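Putative type VI secretion protein (Escherichia coli, PDB 3U66) is probably an inner-membrane-attached component of the type VI secretion system, a DotU-family TssL protein represented by its all-helical cytoplasmic domain. Local coordinates at residues L42-R47 against A95-T100; E48-A53 against I62-F67; E105-R110 against T126-T131. All coordinates share one frame; numbering follows the deposited sequence.

Interaction 1 of 3, residues L42-R47 against A95-T100; sequences LVKQAR and AHFFGT
Val43 and Phe97 carry the contact through a CH-pi interaction. The two side chains come from opposite directions, and Val43 CG1 stands 3.7 Å from the centroid of the Phe97 ring, only 8° off the ring normal, so that a single methyl sits over the middle of one aromatic face. This branch reaches the ring because it lies anti to the backbone N of Val43 (chi1 174°). On the opposite face the edge of the His96 imidazole, through CD2, lies displaced toward the rim of the phenyl group, which is thereby held between a methyl and a neighbouring ring.

The remaining contacts are van der Waals touches at the edge of the ring, near its plane. Lys44 offers its aliphatic base there: CG is 3.9 Å from Phe97 CE1, and the two side chains cross at about a right angle. Arg47 adds its guanidinium, with NH2 3.8 Å from Phe97 CE1 and the two planes 55° apart; because NH2 sits beside the rim and not over a face, the pair is no cation-pi stack. No hydrogen bond joins the two segments.

Partly buried, the contact lays the short helix 93-98 against the middle of the long helix 32-52, where Cys40 also touches Phe97. Helix 57-76 borders both partners, Leu64 meeting Ala46 and Arg47 while Tyr65 packs edge-to-face with Phe98; helix 7-24 reaches Ala46 through Ile12 and Phe13.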
# COMPACT_ATOMS: atom_id res chain seq x y z
N LEU A 42 2.09 -8.25 13.02
CA LEU A 42 1.69 -6.86 12.84
C LEU A 42 0.33 -6.75 12.12
O LEU A 42 -0.54 -5.98 12.55
CB LEU A 42 2.79 -6.12 12.08
CG LEU A 42 3.30 -4.87 12.79
CD1 LEU A 42 4.74 -4.64 12.43
CD2 LEU A 42 2.45 -3.57 12.39
N VAL A 43 0.13 -7.57 11.06
CA VAL A 43 -1.11 -7.65 10.29
C VAL A 43 -2.23 -8.17 11.20
O VAL A 43 -3.31 -7.59 11.22
CB VAL A 43 -0.92 -8.50 9.00
CG1 VAL A 43 -2.23 -8.73 8.27
CG2 VAL A 43 0.11 -7.88 8.07
N LYS A 44 -1.95 -9.24 11.98
CA LYS A 44 -2.90 -9.85 12.91
C LYS A 44 -3.28 -8.87 14.03
O LYS A 44 -4.45 -8.82 14.42
CB LYS A 44 -2.36 -11.17 13.48
CG LYS A 44 -2.29 -12.32 12.48
CD LYS A 44 -2.46 -13.69 13.15
CE LYS A 44 -1.20 -14.23 13.78
NZ LYS A 44 -1.51 -15.36 14.70
N GLN A 45 -2.30 -8.10 14.53
CA GLN A 45 -2.46 -7.08 15.58
C GLN A 45 -3.37 -5.97 15.05
O GLN A 45 -4.27 -5.53 15.77
CB GLN A 45 -1.08 -6.51 15.99
CG GLN A 45 -1.12 -5.25 16.86
CD GLN A 45 -1.25 -5.54 18.33
OE1 GLN A 45 -0.33 -6.06 18.96
NE2 GLN A 45 -2.39 -5.19 18.90
N ALA A 46 -3.14 -5.56 13.79
CA ALA A 46 -3.93 -4.53 13.13
C ALA A 46 -5.39 -4.97 12.94
O ALA A 46 -6.29 -4.16 13.19
CB ALA A 46 -3.31 -4.15 11.79
N ARG A 47 -5.61 -6.25 12.57
CA ARG A 47 -6.92 -6.88 12.37
C ARG A 47 -7.77 -6.82 13.65
O ARG A 47 -8.91 -6.36 13.61
CB ARG A 47 -6.75 -8.33 11.89
CG ARG A 47 -7.94 -8.88 11.11
CD ARG A 47 -8.26 -10.31 11.46
NE ARG A 47 -7.26 -11.26 10.97
CZ ARG A 47 -6.39 -11.91 11.74
NH1 ARG A 47 -6.37 -11.71 13.05
NH2 ARG A 47 -5.52 -12.75 11.20
N ALA A 95 -1.04 -13.48 -0.33
CA ALA A 95 -1.42 -14.87 -0.60
C ALA A 95 -1.78 -15.56 0.70
O ALA A 95 -2.75 -16.33 0.72
CB ALA A 95 -0.27 -15.60 -1.29
N HIS A 96 -1.04 -15.26 1.78
CA HIS A 96 -1.24 -15.83 3.11
C HIS A 96 -2.53 -15.36 3.77
O HIS A 96 -3.29 -16.19 4.28
CB HIS A 96 -0.02 -15.54 4.01
CG HIS A 96 -0.15 -16.06 5.42
ND1 HIS A 96 -0.18 -17.42 5.70
CD2 HIS A 96 -0.28 -15.37 6.57
CE1 HIS A 96 -0.34 -17.50 7.01
NE2 HIS A 96 -0.40 -16.30 7.58
N PHE A 97 -2.80 -14.05 3.73
CA PHE A 97 -3.98 -13.44 4.34
C PHE A 97 -5.18 -13.24 3.40
O PHE A 97 -6.31 -13.19 3.90
CB PHE A 97 -3.60 -12.12 5.01
CG PHE A 97 -2.81 -12.25 6.28
CD1 PHE A 97 -3.43 -12.58 7.48
CD2 PHE A 97 -1.44 -11.98 6.30
CE1 PHE A 97 -2.70 -12.67 8.66
CE2 PHE A 97 -0.71 -12.07 7.48
CZ PHE A 97 -1.34 -12.42 8.66
N PHE A 98 -4.96 -13.10 2.07
CA PHE A 98 -6.05 -12.82 1.13
C PHE A 98 -6.28 -13.78 -0.03
O PHE A 98 -7.32 -13.72 -0.68
CB PHE A 98 -6.03 -11.34 0.66
CG PHE A 98 -6.18 -10.34 1.79
CD1 PHE A 98 -7.44 -10.05 2.31
CD2 PHE A 98 -5.07 -9.72 2.34
CE1 PHE A 98 -7.58 -9.13 3.36
CE2 PHE A 98 -5.21 -8.81 3.39
CZ PHE A 98 -6.47 -8.51 3.89
N GLY A 99 -5.31 -14.65 -0.28
CA GLY A 99 -5.42 -15.64 -1.34
C GLY A 99 -5.27 -15.08 -2.74
O GLY A 99 -5.98 -15.51 -3.66
N THR A 100 -4.34 -14.13 -2.92
CA THR A 100 -4.02 -13.52 -4.22
C THR A 100 -2.50 -13.28 -4.35
O THR A 100 -1.79 -13.20 -3.35
CB THR A 100 -4.88 -12.26 -4.54
OG1 THR A 100 -4.45 -11.69 -5.78
CG2 THR A 100 -4.82 -11.18 -3.44

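Interaction 2 of 3, residues E48-A53 against I62-F67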
# COMPACT_ATOMS: atom_id res chain seq x y z
N GLU A 48 -7.21 -7.28 14.79
CA GLU A 48 -7.86 -7.31 16.10
C GLU A 48 -8.16 -5.90 16.61
O GLU A 48 -9.23 -5.66 17.16
CB GLU A 48 -7.00 -8.08 17.12
N GLU A 49 -7.22 -4.96 16.39
CA GLU A 49 -7.35 -3.56 16.81
C GLU A 49 -8.42 -2.79 16.03
O GLU A 49 -9.23 -2.08 16.65
CB GLU A 49 -5.99 -2.85 16.76
CG GLU A 49 -5.43 -2.53 18.13
CD GLU A 49 -3.95 -2.23 18.21
OE1 GLU A 49 -3.45 -1.42 17.40
OE2 GLU A 49 -3.30 -2.76 19.14
N LEU A 50 -8.46 -2.94 14.68
CA LEU A 50 -9.46 -2.31 13.80
C LEU A 50 -10.87 -2.77 14.18
O LEU A 50 -11.77 -1.93 14.25
CB LEU A 50 -9.19 -2.61 12.31
CG LEU A 50 -8.04 -1.84 11.65
CD1 LEU A 50 -7.58 -2.55 10.41
CD2 LEU A 50 -8.43 -0.40 11.34
N ALA A 51 -11.04 -4.07 14.47
CA ALA A 51 -12.30 -4.66 14.91
C ALA A 51 -12.73 -4.10 16.27
O ALA A 51 -13.91 -3.79 16.45
CB ALA A 51 -12.18 -6.17 14.96
N GLU A 52 -11.76 -3.92 17.22
CA GLU A 52 -11.99 -3.35 18.55
C GLU A 52 -12.34 -1.86 18.47
O GLU A 52 -13.16 -1.36 19.26
CB GLU A 52 -10.77 -3.55 19.46
CG GLU A 52 -10.70 -4.92 20.11
N ALA A 53 -11.75 -1.15 17.50
CA ALA A 53 -12.00 0.27 17.27
C ALA A 53 -13.36 0.55 16.61
O ALA A 53 -13.73 1.72 16.43
CB ALA A 53 -10.87 0.86 16.43
N ILE A 62 -10.02 -3.77 3.44
CA ILE A 62 -9.37 -2.92 2.43
C ILE A 62 -8.09 -2.28 3.01
O ILE A 62 -7.04 -2.31 2.35
CB ILE A 62 -10.33 -1.93 1.66
CG1 ILE A 62 -9.58 -0.81 0.90
CG2 ILE A 62 -11.34 -1.28 2.57
CD1 ILE A 62 -8.71 -1.21 -0.23
N MSE A 63 -8.16 -1.77 4.25
CA MSE A 63 -7.00 -1.18 4.94
C MSE A 63 -5.85 -2.19 5.10
O MSE A 63 -4.71 -1.86 4.80
CB MSE A 63 -7.41 -0.63 6.30
CG MSE A 63 -8.03 0.75 6.24
SE MSE A 63 -8.99 1.15 7.89
CE MSE A 63 -8.36 2.70 8.24
N LEU A 64 -6.19 -3.43 5.53
CA LEU A 64 -5.23 -4.51 5.71
C LEU A 64 -4.69 -5.03 4.38
O LEU A 64 -3.53 -5.46 4.33
CB LEU A 64 -5.85 -5.65 6.52
CG LEU A 64 -5.99 -5.38 8.02
CD1 LEU A 64 -7.10 -6.23 8.62
CD2 LEU A 64 -4.68 -5.61 8.76
N TYR A 65 -5.51 -4.99 3.31
CA TYR A 65 -5.14 -5.42 1.96
C TYR A 65 -4.05 -4.49 1.43
O TYR A 65 -2.99 -4.96 1.03
CB TYR A 65 -6.35 -5.42 1.02
CG TYR A 65 -6.07 -6.02 -0.34
CD1 TYR A 65 -5.66 -5.24 -1.41
CD2 TYR A 65 -6.23 -7.39 -0.55
CE1 TYR A 65 -5.38 -5.79 -2.65
CE2 TYR A 65 -5.96 -7.96 -1.79
CZ TYR A 65 -5.53 -7.16 -2.84
OH TYR A 65 -5.24 -7.70 -4.06
N ALA A 66 -4.31 -3.15 1.48
CA ALA A 66 -3.38 -2.11 1.03
C ALA A 66 -2.07 -2.22 1.77
O ALA A 66 -1.02 -2.13 1.14
CB ALA A 66 -4.00 -0.73 1.24
N PHE A 67 -2.12 -2.49 3.09
CA PHE A 67 -0.91 -2.68 3.90
C PHE A 67 -0.11 -3.91 3.50
O PHE A 67 1.12 -3.82 3.44
CB PHE A 67 -1.22 -2.70 5.40
CG PHE A 67 0.02 -2.74 6.25
CD1 PHE A 67 0.73 -1.58 6.53
CD2 PHE A 67 0.50 -3.95 6.75
CE1 PHE A 67 1.89 -1.62 7.30
CE2 PHE A 67 1.67 -3.99 7.51
CZ PHE A 67 2.35 -2.83 7.78
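Leu50 faces Met63 and Leu64 across an alpha-alpha hairpin, in which the long helix 32-52 turns back through a short connection into helix 57-76 of the all-helical DotU-family domain. Its isobutyl fork does all the touching from its side, and each methyl has its own partner. With CG anti to the carbonyl carbon (chi1 -75°), the two methyls are spread over neighbouring positions of the facing helix.

Toward Leu64 the approach is tip to tip. Leu50 CD1 lies 4.0 Å from Leu64 CG and thus meets the branch point of the other fork; Leu64 CD1 packs beside it. The two leucines have closely similar torsions, and their ends meet between the two helices.

Met63, present as selenomethionine, is met differently. Its side chain crosses that of Leu50 at a slant, and the selenium rather than the terminal methyl is the nearest atom. A bend at chi3 (131°) turns CE out of the line of the chain, which brings it to Cys127 of helix 122-133.

All three residues are buried, and the contact is wholly apolar, with the backbones well apart: the CA atoms of Leu50 and Met63 are 9.3 Å from each other. Helix 7-24 closes over this interface, its Phe13 touching both Leu50 and Met63, while Val43 of helix 32-52 also touches Leu64. On the Met63 side the contact comes down to one methyl on one heavy atom, Leu50 CD2 lying 3.8 Å from Met63 SE.

Interaction 3 of 3, residues E105-R110 against T126-T131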
# COMPACT_ATOMS: atom_id res chain seq x y z
N GLU A 105 -1.91 -5.23 -9.03
CA GLU A 105 -2.90 -4.88 -10.03
C GLU A 105 -4.26 -4.55 -9.40
O GLU A 105 -4.81 -3.47 -9.66
CB GLU A 105 -3.04 -6.02 -11.06
CG GLU A 105 -3.62 -5.60 -12.40
CD GLU A 105 -3.74 -6.72 -13.42
OE1 GLU A 105 -2.72 -7.39 -13.69
OE2 GLU A 105 -4.85 -6.90 -13.98
N GLU A 106 -4.82 -5.48 -8.59
CA GLU A 106 -6.15 -5.28 -8.02
C GLU A 106 -6.31 -4.25 -6.91
O GLU A 106 -7.45 -3.85 -6.65
CB GLU A 106 -6.95 -6.59 -7.81
CG GLU A 106 -6.32 -7.62 -6.90
N LEU A 107 -5.21 -3.75 -6.31
CA LEU A 107 -5.31 -2.67 -5.31
C LEU A 107 -5.66 -1.34 -6.01
O LEU A 107 -6.42 -0.55 -5.47
CB LEU A 107 -4.05 -2.55 -4.43
CG LEU A 107 -4.00 -1.41 -3.39
CD1 LEU A 107 -5.12 -1.55 -2.33
CD2 LEU A 107 -2.65 -1.35 -2.73
N TRP A 108 -5.12 -1.13 -7.23
CA TRP A 108 -5.43 0.02 -8.07
C TRP A 108 -6.90 -0.02 -8.49
O TRP A 108 -7.56 1.00 -8.50
CB TRP A 108 -4.51 0.07 -9.31
CG TRP A 108 -3.19 0.71 -9.02
CD1 TRP A 108 -1.98 0.09 -8.97
CD2 TRP A 108 -2.96 2.06 -8.62
NE1 TRP A 108 -1.00 0.98 -8.60
CE2 TRP A 108 -1.58 2.20 -8.37
CE3 TRP A 108 -3.80 3.18 -8.43
CZ2 TRP A 108 -1.01 3.40 -7.94
CZ3 TRP A 108 -3.23 4.38 -8.05
CH2 TRP A 108 -1.85 4.49 -7.82
N GLU A 109 -7.39 -1.23 -8.81
CA GLU A 109 -8.78 -1.53 -9.19
C GLU A 109 -9.68 -1.20 -7.97
O GLU A 109 -10.74 -0.60 -8.14
CB GLU A 109 -8.88 -3.02 -9.55
CG GLU A 109 -10.05 -3.41 -10.43
CD GLU A 109 -10.13 -4.89 -10.80
OE1 GLU A 109 -9.30 -5.68 -10.30
OE2 GLU A 109 -11.03 -5.25 -11.59
N ARG A 110 -9.19 -1.52 -6.76
CA ARG A 110 -9.84 -1.30 -5.48
C ARG A 110 -9.88 0.17 -5.09
O ARG A 110 -10.84 0.60 -4.47
CB ARG A 110 -9.15 -2.15 -4.40
CG ARG A 110 -9.79 -2.12 -3.03
CD ARG A 110 -10.80 -3.22 -2.77
NE ARG A 110 -10.19 -4.56 -2.89
CZ ARG A 110 -9.90 -5.37 -1.88
NH1 ARG A 110 -10.16 -5.01 -0.63
NH2 ARG A 110 -9.36 -6.55 -2.11
N THR A 126 -7.48 7.50 3.80
CA THR A 126 -6.24 7.92 4.46
C THR A 126 -5.19 6.84 4.27
O THR A 126 -4.08 7.15 3.81
CB THR A 126 -6.51 8.28 5.94
OG1 THR A 126 -7.47 9.34 6.00
CG2 THR A 126 -5.24 8.66 6.70
N CYS A 127 -5.55 5.58 4.57
CA CYS A 127 -4.67 4.43 4.44
C CYS A 127 -4.19 4.20 3.01
O CYS A 127 -3.02 3.88 2.81
CB CYS A 127 -5.33 3.19 5.02
SG CYS A 127 -5.48 3.24 6.83
N LEU A 128 -5.08 4.42 2.02
CA LEU A 128 -4.77 4.29 0.60
C LEU A 128 -3.79 5.39 0.14
O LEU A 128 -2.97 5.16 -0.75
CB LEU A 128 -6.06 4.29 -0.25
CG LEU A 128 -6.99 3.09 -0.09
CD1 LEU A 128 -8.29 3.31 -0.81
CD2 LEU A 128 -6.35 1.79 -0.57
N CYS A 129 -3.87 6.58 0.78
CA CYS A 129 -2.97 7.70 0.52
C CYS A 129 -1.61 7.39 1.14
O CYS A 129 -0.58 7.62 0.51
CB CYS A 129 -3.54 9.01 1.05
SG CYS A 129 -4.88 9.69 0.05
N ARG A 130 -1.63 6.86 2.36
CA ARG A 130 -0.43 6.48 3.10
C ARG A 130 0.31 5.36 2.36
O ARG A 130 1.54 5.41 2.28
CB ARG A 130 -0.78 6.07 4.54
CG ARG A 130 0.14 6.66 5.61
CD ARG A 130 0.01 8.16 5.72
NE ARG A 130 0.07 8.65 7.10
CZ ARG A 130 1.00 9.47 7.58
NH1 ARG A 130 1.98 9.90 6.79
NH2 ARG A 130 0.96 9.86 8.84
N THR A 131 -0.45 4.40 1.77
CA THR A 131 0.07 3.28 0.99
C THR A 131 0.88 3.82 -0.21
O THR A 131 1.99 3.35 -0.45
CB THR A 131 -1.06 2.31 0.61
OG1 THR A 131 -1.66 1.80 1.81
CG2 THR A 131 -0.60 1.16 -0.26
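The carbonyl oxygen of Cys127 is gripped twice by Thr131, one helical turn further on: Thr131 OG1 donates to Cys127 O at 2.7 Å, and Thr131 N makes the regular helical bond to the same atom. The two donors arrive from opposite faces of the carbonyl plane, the hydroxyl lying 37° out of it. This buried hydroxyl is therefore satisfied within its own helix, and its bond fixes the rotation of the side chain. With OG1 beside the backbone N (chi1 -61°), the methyl CG2 is presented to the facing helix.

There it meets Leu107 tip to tip, with Thr131 CG2 4.1 Å from Leu107 CD2. The other methyl of Leu107 serves Leu128: the two leucines slide past each other in opposite directions, and Leu107 CD1 comes within 4.0 Å of Leu128 CD2. One leucine thus bridges two positions three residues apart on the opposing helix.

Phe136 also packs on Leu107, and Ala66 of helix 57-76 touches Thr131. Helices 103-115 and 122-133 run nearly antiparallel here, and leucine and threonine methyls meeting between consecutive helices form the apolar seam of an alpha-alpha hairpin, here within a helical bundle.

Interactions 1 and 2 have centres about 9 Å apart and share helix 32-52; interaction 2 closes the hairpin to helix 57-76 and is nested within the longer loop that interaction 1 closes on helix 93-98. Interaction 3 follows both along the chain and lies closer to the centre of the chain, about 14 Å from interaction 2 and 15 Å from interaction 1, centre to centre. Helix 57-76 connects them: Leu64 and Tyr65 touch the residues of interaction 1, while Ile62, Met63, Tyr65 and Ala66 touch those of interaction 3. Interactions 2 and 3 each join consecutive helices, whereas interaction 1 ties helix 32-52 to the more distant helix 93-98, all within a strand-free cytoplasmic domain.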